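PDB 1ORN: endonuclease III, which probably excises oxidised pyrimidine bases from DNA as a base-excision-repair glycosylase, passing through a covalent protein-DNA intermediate and carrying a [4Fe-4S] cluster. Local coordinates for residues 32-37 against 63-68; 107-110 against 114-117; 138-143 against 179-184. One frame throughout, in Å; residues are numbered along the deposited sequence.

Interaction 1 (32-37 against 63-68); sequences NPFELL and RTPHDY
Two capped helix starts meet in the all-helical HhH-GPD glycosylase fold, where Phe34, in the first turn of helix 33-43, packs against Pro65 and Tyr68 of the short helix 65-69. With CG anti to the backbone N (chi1 180°), the Phe34 ring reaches across so that its outer carbons CE2 and CZ approach the second segment, one face taking Pro65. Pro65 CD sits over that face, 4.1 Å from the ring centroid and 21° off the normal, which meets the geometry of a CH-pi contact. The Tyr68 ring meets it differently: the planes stand at 69° and the closest carbons, Phe34 CZ and Tyr68 CE2, are 3.6 Å apart, so the two rims abut and neither ring lies over the other. Tyr68 also stacks on Tyr62, and Leu100 of helix 86-103 touches Phe34. Replacing Phe34 with an alanine would probably open a gap beside Pro65 and leave Tyr68 CE2 without the ring it touches.

Each helix start is fixed by its own cap. Asn32 OD1 accepts from Glu35 N at 2.8 Å. On the other side Thr64 and Asp67 form a capping box, Thr64 N meeting Asp67 OD2 from above the carboxylate plane; the same oxygen also accepts from Arg63 N at its anti lone pair. Thr64 OG1 in turn caps His66 N, through a weak bond. One water bridges the two segments, accepting from Asn32 ND2 at 3.1 Å and donating to Arg63 O at 2.8 Å.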
loop_
_atom_site.group_PDB
_atom_site.type_symbol
_atom_site.label_atom_id
_atom_site.label_comp_id
_atom_site.label_asym_id
_atom_site.label_seq_id
_atom_site.Cartn_x
_atom_site.Cartn_y
_atom_site.Cartn_z
ATOM N N ASN C 32 1.831 -11.018 12.546
ATOM C CA ASN C 32 3.140 -10.517 12.944
ATOM C C ASN C 32 3.806 -9.803 11.757
ATOM O O ASN C 32 3.309 -9.874 10.629
ATOM C CB ASN C 32 4.012 -11.670 13.458
ATOM C CG ASN C 32 4.191 -12.763 12.436
ATOM O OD1 ASN C 32 4.738 -12.534 11.360
ATOM N ND2 ASN C 32 3.729 -13.964 12.765
ATOM N N PRO C 33 4.930 -9.102 11.999
ATOM C CA PRO C 33 5.658 -8.363 10.957
ATOM C C PRO C 33 6.113 -9.179 9.755
ATOM O O PRO C 33 6.119 -8.670 8.638
ATOM C CB PRO C 33 6.834 -7.753 11.721
ATOM C CG PRO C 33 6.253 -7.571 13.106
ATOM C CD PRO C 33 5.566 -8.889 13.310
ATOM N N PHE C 34 6.489 -10.432 9.988
ATOM C CA PHE C 34 6.935 -11.301 8.904
ATOM C C PHE C 34 5.760 -11.627 7.998
ATOM O O PHE C 34 5.879 -11.577 6.778
ATOM C CB PHE C 34 7.541 -12.596 9.455
ATOM C CG PHE C 34 8.019 -13.539 8.387
ATOM C CD1 PHE C 34 8.977 -13.130 7.462
ATOM C CD2 PHE C 34 7.507 -14.830 8.294
ATOM C CE1 PHE C 34 9.418 -13.995 6.458
ATOM C CE2 PHE C 34 7.938 -15.701 7.296
ATOM C CZ PHE C 34 8.900 -15.281 6.375
ATOM N N GLU C 35 4.618 -11.964 8.592
ATOM C CA GLU C 35 3.437 -12.250 7.785
ATOM C C GLU C 35 3.016 -10.987 7.044
ATOM O O GLU C 35 2.561 -11.060 5.904
ATOM C CB GLU C 35 2.273 -12.740 8.654
ATOM C CG GLU C 35 2.388 -14.192 9.073
ATOM C CD GLU C 35 1.166 -14.672 9.838
ATOM O OE1 GLU C 35 1.161 -15.845 10.258
ATOM O OE2 GLU C 35 0.215 -13.880 10.015
ATOM N N LEU C 36 3.167 -9.826 7.678
ATOM C CA LEU C 36 2.785 -8.587 7.001
ATOM C C LEU C 36 3.688 -8.380 5.787
ATOM O O LEU C 36 3.209 -8.071 4.700
ATOM C CB LEU C 36 2.917 -7.368 7.918
ATOM C CG LEU C 36 2.589 -6.025 7.244
ATOM C CD1 LEU C 36 1.151 -6.013 6.737
ATOM C CD2 LEU C 36 2.818 -4.881 8.226
ATOM N N LEU C 37 4.992 -8.540 5.985
ATOM C CA LEU C 37 5.942 -8.349 4.885
ATOM C C LEU C 37 5.595 -9.222 3.690
ATOM O O LEU C 37 5.547 -8.739 2.554
ATOM C CB LEU C 37 7.370 -8.650 5.347
ATOM C CG LEU C 37 8.457 -8.548 4.262
ATOM C CD1 LEU C 37 8.489 -7.135 3.692
ATOM C CD2 LEU C 37 9.801 -8.911 4.866
ATOM N N ARG C 63 5.678 -20.511 8.181
ATOM C CA ARG C 63 5.598 -19.616 9.336
ATOM C C ARG C 63 6.870 -18.818 9.577
ATOM O O ARG C 63 6.859 -17.811 10.291
ATOM C CB ARG C 63 5.297 -20.409 10.611
ATOM C CG ARG C 63 4.047 -21.263 10.567
ATOM C CD ARG C 63 3.708 -21.753 11.967
ATOM N NE ARG C 63 2.722 -22.829 11.959
ATOM C CZ ARG C 63 2.989 -24.086 11.621
ATOM N NH1 ARG C 63 2.024 -24.998 11.642
ATOM N NH2 ARG C 63 4.221 -24.437 11.270
ATOM N N THR C 64 7.969 -19.272 8.984
ATOM C CA THR C 64 9.251 -18.608 9.174
ATOM C C THR C 64 9.997 -18.555 7.850
ATOM O O THR C 64 9.651 -19.270 6.907
ATOM C CB THR C 64 10.118 -19.394 10.171
ATOM O OG1 THR C 64 10.561 -20.602 9.547
ATOM C CG2 THR C 64 9.304 -19.758 11.412
ATOM N N PRO C 65 11.033 -17.709 7.762
ATOM C CA PRO C 65 11.783 -17.629 6.506
ATOM C C PRO C 65 12.431 -18.959 6.099
ATOM O O PRO C 65 12.655 -19.212 4.917
ATOM C CB PRO C 65 12.797 -16.513 6.776
ATOM C CG PRO C 65 12.937 -16.498 8.264
ATOM C CD PRO C 65 11.532 -16.729 8.742
ATOM N N HIS C 66 12.718 -19.818 7.073
ATOM C CA HIS C 66 13.327 -21.112 6.768
ATOM C C HIS C 66 12.360 -22.031 6.045
ATOM O O HIS C 66 12.771 -22.898 5.276
ATOM C CB HIS C 66 13.806 -21.793 8.051
ATOM C CG HIS C 66 14.690 -20.928 8.888
ATOM N ND1 HIS C 66 14.213 -19.849 9.599
ATOM C CD2 HIS C 66 16.027 -20.954 9.093
ATOM C CE1 HIS C 66 15.218 -19.245 10.205
ATOM N NE2 HIS C 66 16.330 -19.896 9.914
ATOM N N ASP C 67 11.068 -21.853 6.297
ATOM C CA ASP C 67 10.067 -22.686 5.646
ATOM C C ASP C 67 9.977 -22.373 4.156
ATOM O O ASP C 67 9.831 -23.279 3.336
ATOM C CB ASP C 67 8.692 -22.490 6.291
ATOM C CG ASP C 67 8.696 -22.774 7.782
ATOM O OD1 ASP C 67 9.564 -23.547 8.248
ATOM O OD2 ASP C 67 7.812 -22.237 8.486
ATOM N N TYR C 68 10.070 -21.090 3.806
ATOM C CA TYR C 68 9.986 -20.674 2.405
ATOM C C TYR C 68 11.179 -21.120 1.558
ATOM O O TYR C 68 11.017 -21.457 0.383
ATOM C CB TYR C 68 9.846 -19.148 2.309
ATOM C CG TYR C 68 8.487 -18.621 2.717
ATOM C CD1 TYR C 68 7.393 -18.699 1.850
ATOM C CD2 TYR C 68 8.293 -18.046 3.971
ATOM C CE1 TYR C 68 6.140 -18.209 2.229
ATOM C CE2 TYR C 68 7.050 -17.557 4.357
ATOM C CZ TYR C 68 5.979 -17.636 3.483
ATOM O OH TYR C 68 4.760 -17.117 3.870
HETATM O O HOH W 1 4.564 -16.426 11.013
#

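Interaction 2 (107-110 against 114-117). With NA (sodium ion), chain E.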
loop_
_atom_site.group_PDB
_atom_site.type_symbol
_atom_site.label_atom_id
_atom_site.label_comp_id
_atom_site.label_asym_id
_atom_site.label_seq_id
_atom_site.Cartn_x
_atom_site.Cartn_y
_atom_site.Cartn_z
ATOM N N GLU C 107 15.163 -11.640 11.342
ATOM C CA GLU C 107 13.991 -10.841 11.681
ATOM C C GLU C 107 13.749 -9.726 10.670
ATOM O O GLU C 107 14.667 -9.287 9.983
ATOM C CB GLU C 107 14.164 -10.244 13.080
ATOM C CG GLU C 107 14.207 -11.292 14.191
ATOM C CD GLU C 107 14.700 -10.734 15.516
ATOM O OE1 GLU C 107 14.180 -9.686 15.958
ATOM O OE2 GLU C 107 15.605 -11.351 16.121
ATOM N N VAL C 108 12.500 -9.285 10.567
ATOM C CA VAL C 108 12.164 -8.206 9.655
ATOM C C VAL C 108 12.801 -6.923 10.183
ATOM O O VAL C 108 12.541 -6.518 11.320
ATOM C CB VAL C 108 10.638 -8.009 9.578
ATOM C CG1 VAL C 108 10.306 -6.794 8.729
ATOM C CG2 VAL C 108 9.988 -9.258 9.011
ATOM N N PRO C 109 13.658 -6.274 9.376
ATOM C CA PRO C 109 14.287 -5.037 9.840
ATOM C C PRO C 109 13.245 -3.930 9.960
ATOM O O PRO C 109 12.274 -3.899 9.203
ATOM C CB PRO C 109 15.338 -4.758 8.762
ATOM C CG PRO C 109 14.710 -5.325 7.530
ATOM C CD PRO C 109 14.135 -6.636 8.027
ATOM N N ARG C 110 13.439 -3.032 10.921
ATOM C CA ARG C 110 12.496 -1.944 11.147
ATOM C C ARG C 110 12.828 -0.676 10.373
ATOM O O ARG C 110 12.089 0.307 10.428
ATOM C CB ARG C 110 12.413 -1.643 12.648
ATOM C CG ARG C 110 11.973 -2.852 13.460
ATOM C CD ARG C 110 11.669 -2.516 14.916
ATOM N NE ARG C 110 11.128 -3.680 15.617
ATOM C CZ ARG C 110 10.670 -3.662 16.864
ATOM N NH1 ARG C 110 10.683 -2.536 17.566
ATOM N NH2 ARG C 110 10.192 -4.772 17.411
ATOM N N GLU C 114 16.456 -0.265 4.771
ATOM C CA GLU C 114 16.987 -1.619 4.851
ATOM C C GLU C 114 15.975 -2.575 4.221
ATOM O O GLU C 114 16.351 -3.517 3.531
ATOM C CB GLU C 114 17.254 -2.035 6.299
ATOM C CG GLU C 114 18.458 -1.344 6.948
ATOM C CD GLU C 114 19.731 -1.462 6.116
ATOM O OE1 GLU C 114 20.061 -2.578 5.655
ATOM O OE2 GLU C 114 20.412 -0.432 5.928
ATOM N N LEU C 115 14.688 -2.330 4.451
ATOM C CA LEU C 115 13.661 -3.193 3.872
ATOM C C LEU C 115 13.735 -3.162 2.346
ATOM O O LEU C 115 13.524 -4.176 1.690
ATOM C CB LEU C 115 12.263 -2.753 4.318
ATOM C CG LEU C 115 11.875 -3.085 5.762
ATOM C CD1 LEU C 115 10.621 -2.317 6.149
ATOM C CD2 LEU C 115 11.665 -4.586 5.908
ATOM N N MET C 116 14.018 -1.989 1.791
ATOM C CA MET C 116 14.108 -1.839 0.347
ATOM C C MET C 116 15.246 -2.624 -0.287
ATOM O O MET C 116 15.284 -2.802 -1.507
ATOM C CB MET C 116 14.204 -0.359 -0.017
ATOM C CG MET C 116 12.878 0.370 0.147
ATOM S SD MET C 116 12.968 2.135 -0.148
ATOM C CE MET C 116 13.589 2.160 -1.848
ATOM N N LYS C 117 16.166 -3.119 0.530
ATOM C CA LYS C 117 17.264 -3.910 -0.003
ATOM C C LYS C 117 16.795 -5.332 -0.317
ATOM O O LYS C 117 17.461 -6.076 -1.038
ATOM C CB LYS C 117 18.429 -3.931 0.985
ATOM C CG LYS C 117 19.107 -2.586 1.137
ATOM C CD LYS C 117 20.271 -2.666 2.112
ATOM C CE LYS C 117 20.955 -1.315 2.272
ATOM N NZ LYS C 117 21.424 -0.780 0.964
HETATM NA NA NA E . 14.116 -4.102 -3.129
HETATM O O HOH W 2 16.210 -4.939 -3.716
HETATM O O HOH W 3 14.564 -2.138 -4.730
#
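Apolar contacts join Val108 and Pro109 to Leu115, and one methyl of the leucine carries most of them. Leu115 CD2 lies 3.5 Å from Pro109 CG, and on another side it meets Val108 CG1 at 3.8 Å. The valine offers that methyl because CG1 is anti to its backbone N (chi1 175°). A looser touch, 4.1 Å between Pro109 CB and Glu114 CB, extends the patch; the glutamate chain then bends at chi2 (-52°) and OE1 is bonded to Tyr104 OH.

Among the polar groups, Pro109 O is buried against Leu115 CD2 at 3.4 Å and has no hydrogen-bonding partner in the model, probably a local cost of this packing.

Metal coordination lies at the far end of 114-117. Met116 O binds the sodium ion at 2.4 Å, together with two waters, and Leu118 O and Val121 O are further protein ligands. These carbonyls belong to the helix-hairpin-helix motif, whose hairpin is known to hold a cation near the DNA backbone.

In the fold, the loop after helix 86-103 thus folds back on the short helix 112-115, whose Leu115 also packs on Ala126 and Val130 of helix 123-134.

Interaction 3 (138-143 against 179-184); sequences AIAVDT and ITHHRM. With nucleotides of chain B.
His181 CG stands anti to its backbone N (chi1 158°), and with chi2 at 72° the ring projects from helix 177-191 with a face turned to Ala140. Ala140 N lies over that face, 3.6 Å from His181 ND1, while Ala140 CB comes within 3.8 Å of His181 NE2. The backbone at Ala140 therefore passes over the imidazole face. Ile139 adds a long apolar contact, its CG2 being 4.5 Å from His181 CB, and the alpha carbons of these two residues form the closest backbone approach, at 5.6 Å.

Further along the same loop the backbone reaches DNA. Thr143 N donates to OP1 of DG8 of chain B over 2.9 Å, at an N-H...O angle of 142°. Thr143 OG1 donates to OP2 of DA6 of chain B at 2.8 Å. Two phosphates are thus held by one residue, at the first turn of helix 143-152, where the helix dipole would probably favour their negative charge. Asp142 is the N-cap of that helix: OD1 accepts from Val145 N and OD2 from His144 N, and OD2 is also hydrogen-bonded to a modified group of the bound partner, consistent with the trapped covalent complex.

The contact is buried among several helices. Ile139 leans on Leu168 and Met169 of helix 161-171, His181 also touches Val145 of helix 143-152, and Met184, one turn on, packs between helices 143-152 and 7-20. The loop links helix 123-134 to helix 143-152 and lies against helix 177-191.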
loop_
_atom_site.group_PDB
_atom_site.type_symbol
_atom_site.label_atom_id
_atom_site.label_comp_id
_atom_site.label_asym_id
_atom_site.label_seq_id
_atom_site.Cartn_x
_atom_site.Cartn_y
_atom_site.Cartn_z
ATOM N N ALA C 138 4.879 7.088 7.867
ATOM C CA ALA C 138 5.266 6.993 6.467
ATOM C C ALA C 138 4.002 7.019 5.633
ATOM O O ALA C 138 2.921 6.679 6.118
ATOM C CB ALA C 138 6.033 5.697 6.212
ATOM N N ILE C 139 4.142 7.445 4.386
ATOM C CA ILE C 139 3.018 7.494 3.466
ATOM C C ILE C 139 3.359 6.614 2.271
ATOM O O ILE C 139 4.227 6.951 1.466
ATOM C CB ILE C 139 2.756 8.926 2.969
ATOM C CG1 ILE C 139 2.465 9.840 4.162
ATOM C CG2 ILE C 139 1.592 8.932 1.984
ATOM C CD1 ILE C 139 2.250 11.288 3.782
ATOM N N ALA C 140 2.685 5.475 2.177
ATOM C CA ALA C 140 2.905 4.546 1.082
ATOM C C ALA C 140 2.033 4.988 -0.085
ATOM O O ALA C 140 0.813 5.084 0.049
ATOM C CB ALA C 140 2.530 3.139 1.514
ATOM N N VAL C 141 2.652 5.270 -1.227
ATOM C CA VAL C 141 1.894 5.703 -2.391
ATOM C C VAL C 141 1.704 4.560 -3.389
ATOM O O VAL C 141 2.654 4.125 -4.054
ATOM C CB VAL C 141 2.579 6.903 -3.088
ATOM C CG1 VAL C 141 1.760 7.339 -4.310
ATOM C CG2 VAL C 141 2.717 8.057 -2.102
ATOM N N ASP C 142 0.459 4.091 -3.472
ATOM C CA ASP C 142 0.041 3.003 -4.350
ATOM C C ASP C 142 -0.855 3.581 -5.445
ATOM O O ASP C 142 -0.953 4.794 -5.608
ATOM C CB ASP C 142 -0.792 1.998 -3.559
ATOM C CG ASP C 142 -2.187 2.526 -3.264
ATOM O OD1 ASP C 142 -2.299 3.702 -2.845
ATOM O OD2 ASP C 142 -3.172 1.778 -3.457
ATOM N N THR C 143 -1.543 2.703 -6.167
ATOM C CA THR C 143 -2.427 3.156 -7.233
ATOM C C THR C 143 -3.535 4.096 -6.743
ATOM O O THR C 143 -3.816 5.116 -7.382
ATOM C CB THR C 143 -3.061 1.952 -7.980
ATOM O OG1 THR C 143 -3.939 2.444 -8.998
ATOM C CG2 THR C 143 -3.847 1.062 -7.021
ATOM N N ILE C 179 -2.448 7.313 9.329
ATOM C CA ILE C 179 -3.899 7.242 9.194
ATOM C C ILE C 179 -4.415 7.961 7.946
ATOM O O ILE C 179 -5.400 7.536 7.343
ATOM C CB ILE C 179 -4.617 7.811 10.444
ATOM C CG1 ILE C 179 -6.111 7.496 10.363
ATOM C CG2 ILE C 179 -4.417 9.316 10.533
ATOM C CD1 ILE C 179 -6.417 6.019 10.270
ATOM N N THR C 180 -3.754 9.043 7.549
ATOM C CA THR C 180 -4.188 9.768 6.358
ATOM C C THR C 180 -3.997 8.876 5.139
ATOM O O THR C 180 -4.824 8.868 4.223
ATOM C CB THR C 180 -3.398 11.074 6.171
ATOM O OG1 THR C 180 -3.578 11.903 7.323
ATOM C CG2 THR C 180 -3.898 11.820 4.938
ATOM N N HIS C 181 -2.902 8.121 5.141
ATOM C CA HIS C 181 -2.592 7.188 4.063
ATOM C C HIS C 181 -3.746 6.188 3.913
ATOM O O HIS C 181 -4.266 5.970 2.817
ATOM C CB HIS C 181 -1.278 6.459 4.392
ATOM C CG HIS C 181 -1.109 5.147 3.690
ATOM N ND1 HIS C 181 -0.852 5.049 2.340
ATOM C CD2 HIS C 181 -1.173 3.877 4.154
ATOM C CE1 HIS C 181 -0.764 3.775 2.002
ATOM N NE2 HIS C 181 -0.956 3.041 3.083
ATOM N N HIS C 182 -4.151 5.587 5.028
ATOM C CA HIS C 182 -5.242 4.621 5.003
ATOM C C HIS C 182 -6.560 5.257 4.568
ATOM O O HIS C 182 -7.328 4.650 3.823
ATOM C CB HIS C 182 -5.378 3.963 6.378
ATOM C CG HIS C 182 -4.259 3.019 6.695
ATOM N ND1 HIS C 182 -3.496 3.119 7.837
ATOM C CD2 HIS C 182 -3.765 1.965 6.003
ATOM C CE1 HIS C 182 -2.578 2.167 7.836
ATOM N NE2 HIS C 182 -2.719 1.454 6.734
ATOM N N ARG C 183 -6.818 6.483 5.021
ATOM C CA ARG C 183 -8.044 7.176 4.645
ATOM C C ARG C 183 -8.065 7.446 3.142
ATOM O O ARG C 183 -9.110 7.337 2.500
ATOM C CB ARG C 183 -8.175 8.487 5.423
ATOM C CG ARG C 183 -8.441 8.295 6.912
ATOM C CD ARG C 183 -8.328 9.617 7.660
ATOM N NE ARG C 183 -8.568 9.473 9.096
ATOM C CZ ARG C 183 -8.232 10.386 10.003
ATOM N NH1 ARG C 183 -7.641 11.511 9.626
ATOM N NH2 ARG C 183 -8.475 10.172 11.289
ATOM N N MET C 184 -6.907 7.787 2.578
ATOM C CA MET C 184 -6.824 8.044 1.147
ATOM C C MET C 184 -7.045 6.769 0.346
ATOM O O MET C 184 -7.697 6.789 -0.699
ATOM C CB MET C 184 -5.468 8.666 0.779
ATOM C CG MET C 184 -5.325 10.126 1.199
ATOM S SD MET C 184 -3.820 10.899 0.529
ATOM C CE MET C 184 -4.270 11.014 -1.195
ATOM P P DG B 8 -0.677 -1.363 -6.159
ATOM O OP1 DG B 8 -0.699 -0.008 -6.759
ATOM O OP2 DG B 8 -1.493 -2.452 -6.776
ATOM O "O5'" DG B 8 0.827 -1.878 -6.097
ATOM C "C5'" DG B 8 1.907 -0.976 -5.859
ATOM C "C4'" DG B 8 3.206 -1.742 -5.887
ATOM O "O4'" DG B 8 3.328 -2.440 -7.148
ATOM C "C3'" DG B 8 4.498 -0.952 -5.710
ATOM O "O3'" DG B 8 5.344 -1.768 -4.900
ATOM C "C2'" DG B 8 5.019 -0.803 -7.134
ATOM C "C1'" DG B 8 4.529 -2.074 -7.814
ATOM N N9 DG B 8 4.206 -1.937 -9.231
ATOM C C8 DG B 8 3.651 -0.851 -9.862
ATOM N N7 DG B 8 3.420 -1.059 -11.132
ATOM C C5 DG B 8 3.858 -2.358 -11.354
ATOM C C6 DG B 8 3.852 -3.147 -12.544
ATOM O O6 DG B 8 3.417 -2.854 -13.662
ATOM N N1 DG B 8 4.414 -4.401 -12.328
ATOM C C2 DG B 8 4.908 -4.847 -11.125
ATOM N N2 DG B 8 5.419 -6.087 -11.118
ATOM N N3 DG B 8 4.901 -4.129 -10.007
ATOM C C4 DG B 8 4.367 -2.905 -10.196
ATOM P P DA B 6 -7.040 0.308 -9.548
ATOM O OP1 DA B 6 -7.771 1.247 -8.662
ATOM O OP2 DA B 6 -5.775 0.739 -10.197
ATOM O "O5'" DA B 6 -6.781 -1.036 -8.731
ATOM C "C5'" DA B 6 -7.864 -1.686 -8.065
ATOM C "C4'" DA B 6 -7.416 -2.997 -7.462
ATOM O "O4'" DA B 6 -7.111 -3.954 -8.502
ATOM C "C3'" DA B 6 -6.177 -2.926 -6.568
ATOM O "O3'" DA B 6 -6.370 -3.794 -5.452
ATOM C "C2'" DA B 6 -5.080 -3.495 -7.452
ATOM C "C1'" DA B 6 -5.844 -4.539 -8.251
ATOM N N9 DA B 6 -5.262 -4.898 -9.543
ATOM C C8 DA B 6 -4.671 -4.068 -10.463
ATOM N N7 DA B 6 -4.278 -4.682 -11.551
ATOM C C5 DA B 6 -4.629 -6.006 -11.333
ATOM C C6 DA B 6 -4.489 -7.165 -12.118
ATOM N N6 DA B 6 -3.942 -7.176 -13.339
ATOM N N1 DA B 6 -4.939 -8.329 -11.602
ATOM C C2 DA B 6 -5.492 -8.319 -10.384
ATOM N N3 DA B 6 -5.683 -7.298 -9.554
ATOM C C4 DA B 6 -5.225 -6.155 -10.094
#

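How the interactions relate
Along the chain the three contacts follow in series, each closing before the next opens. Interactions 1 and 2 are neighbours, with centres about 13 Å apart, and touch: Val108 CG2 packs on Phe34 CA at 3.7 Å, and helix 123-134 receives side chains from both. Interaction 3 stands apart, its centre about 24 Å from that of interaction 1 and about 20 Å from that of interaction 2, and lies nearer the middle of the chain. Helix 123-134 leads from the sodium-binding hairpin of interaction 2 towards loop 138-143. The sodium site and the phosphate-binding helix start are separate DNA-facing elements, while interaction 1 lies farther back, about 9 Å from the nucleic acid at nearest atoms.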